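Local coordinates for monosaccharide ABC transporter substrate-binding protein, CUT2 family (Bradyrhizobium sp., PDB 4YHS) that probably binds a sugar or related small solute in the periplasm and delivers it to a CUT2-family ABC import system, at residues V307-R312 with K321-K326. Sequence-based numbering, arbitrary orientation.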
# COMPACT_ATOMS: atom_id res chain seq x y z
N VAL A 307 13.79 -4.13 -5.08
CA VAL A 307 15.06 -4.83 -5.09
C VAL A 307 15.40 -5.29 -6.50
O VAL A 307 16.53 -5.08 -6.98
CB VAL A 307 15.05 -6.04 -4.13
CG1 VAL A 307 16.31 -6.93 -4.31
CG2 VAL A 307 14.95 -5.55 -2.69
N ASP A 308 14.44 -5.92 -7.18
CA ASP A 308 14.67 -6.37 -8.55
C ASP A 308 15.05 -5.22 -9.48
O ASP A 308 15.99 -5.33 -10.28
CB ASP A 308 13.44 -7.08 -9.12
CG ASP A 308 13.71 -7.70 -10.49
OD1 ASP A 308 14.64 -8.52 -10.58
OD2 ASP A 308 13.02 -7.37 -11.48
N GLN A 309 14.32 -4.12 -9.38
CA GLN A 309 14.65 -2.93 -10.13
C GLN A 309 16.11 -2.47 -9.89
O GLN A 309 16.85 -2.16 -10.84
CB GLN A 309 13.68 -1.81 -9.76
CG GLN A 309 12.30 -1.85 -10.44
CD GLN A 309 11.36 -0.85 -9.82
OE1 GLN A 309 11.47 -0.56 -8.63
NE2 GLN A 309 10.47 -0.29 -10.63
N ALA A 310 16.51 -2.39 -8.62
CA ALA A 310 17.85 -1.93 -8.28
C ALA A 310 18.89 -2.81 -8.96
O ALA A 310 19.84 -2.31 -9.56
CB ALA A 310 18.08 -1.94 -6.80
N VAL A 311 18.70 -4.12 -8.86
CA VAL A 311 19.67 -5.07 -9.42
C VAL A 311 19.73 -4.91 -10.94
O VAL A 311 20.81 -4.83 -11.53
CB VAL A 311 19.30 -6.52 -9.00
CG1 VAL A 311 20.17 -7.56 -9.73
CG2 VAL A 311 19.45 -6.66 -7.45
N ARG A 312 18.57 -4.80 -11.58
CA ARG A 312 18.54 -4.67 -13.05
C ARG A 312 19.31 -3.42 -13.51
O ARG A 312 20.08 -3.46 -14.47
CB ARG A 312 17.09 -4.62 -13.56
CG ARG A 312 16.36 -5.96 -13.54
CD ARG A 312 14.84 -5.81 -13.82
NE ARG A 312 14.23 -7.13 -14.00
CZ ARG A 312 14.34 -7.87 -15.09
NH1 ARG A 312 15.05 -7.42 -16.14
NH2 ARG A 312 13.75 -9.07 -15.16
N LYS A 321 10.30 1.14 -15.28
CA LYS A 321 10.72 2.30 -14.50
C LYS A 321 9.71 2.77 -13.46
O LYS A 321 10.09 3.26 -12.39
CB LYS A 321 11.05 3.46 -15.44
CG LYS A 321 11.62 4.69 -14.78
CD LYS A 321 12.35 5.55 -15.83
CE LYS A 321 12.77 6.89 -15.24
NZ LYS A 321 13.73 7.65 -16.09
N HIS A 322 8.42 2.64 -13.77
CA HIS A 322 7.40 3.12 -12.89
C HIS A 322 6.25 2.09 -12.85
O HIS A 322 5.49 1.93 -13.81
CB HIS A 322 6.96 4.51 -13.36
CG HIS A 322 5.95 5.18 -12.49
ND1 HIS A 322 5.58 6.50 -12.68
CD2 HIS A 322 5.18 4.72 -11.47
CE1 HIS A 322 4.65 6.83 -11.81
NE2 HIS A 322 4.38 5.77 -11.07
N VAL A 323 6.17 1.35 -11.75
CA VAL A 323 5.23 0.23 -11.68
C VAL A 323 4.74 -0.04 -10.25
O VAL A 323 5.42 0.23 -9.26
CB VAL A 323 5.88 -1.07 -12.30
CG1 VAL A 323 7.13 -1.52 -11.52
CG2 VAL A 323 4.89 -2.22 -12.48
N GLY A 324 3.52 -0.55 -10.18
CA GLY A 324 2.95 -1.06 -8.94
C GLY A 324 2.24 -2.38 -9.16
O GLY A 324 1.83 -2.69 -10.28
N PRO A 325 2.11 -3.18 -8.09
CA PRO A 325 1.23 -4.34 -8.21
C PRO A 325 -0.18 -3.91 -8.63
O PRO A 325 -0.62 -2.82 -8.29
CB PRO A 325 1.22 -4.91 -6.79
CG PRO A 325 2.49 -4.46 -6.20
CD PRO A 325 2.73 -3.11 -6.76
N LYS A 326 -0.85 -4.75 -9.39
CA LYS A 326 -2.24 -4.49 -9.76
C LYS A 326 -3.11 -4.68 -8.54
O LYS A 326 -3.13 -5.73 -7.91
CB LYS A 326 -2.68 -5.42 -10.88
CG LYS A 326 -4.10 -5.24 -11.33
CD LYS A 326 -4.20 -4.09 -12.29
CE LYS A 326 -5.63 -3.84 -12.79
NZ LYS A 326 -5.70 -2.55 -13.54
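Q309 sets its CG anti to its carbonyl carbon (chi1 -81°) and runs extended beyond it, which carries the terminal amide from the helix to the strand. V323 holds CG1 between its backbone N and carbonyl carbon (chi1 62°), and this methyl meets the amide. The contact belongs to the two-lobed fold of a periplasmic binding protein. Here helix 299-314 packs against strand 322-331, which follows it after a short connection and joins the mixed sheet of one lobe.

The touching surface is small and buried. Q309 NE2 lies 3.7 Å from V323 CG1, and the two side chains cross obliquely. The same NE2 is 4.0 Å from K321 O, a distance of approach and not a bond. No hydrogen bond or salt bridge links the two segments. The amide nitrogen is instead gripped by two carbonyl oxygens, those of V320 and K159. V320 lies just before the strand, and K159 is on the neighbouring parallel strand 158-160. K159 also makes backbone bonds to K321 and V323. Q309 therefore ties the helix to the start of strand 322-331 and to strand 158-160, and these two bonds satisfy the buried amide nitrogen. V323 also touches I305 of the same helix and A31 of strand 29-35.

The CB of K321 is turned away from the helix, and it is the backbone O that comes nearest Q309. One turn apart on the helix, D308 and R312 form a salt bridge. D308 has further partners in Y49 OH and L52 N, and R312 NH1 reaches D318 O in the connection. R312 NE donates to D308 OD2 at 2.8 Å; the oxygen lies in the guanidinium plane, but the donor meets it on the syn side, 31° out of the carboxylate plane.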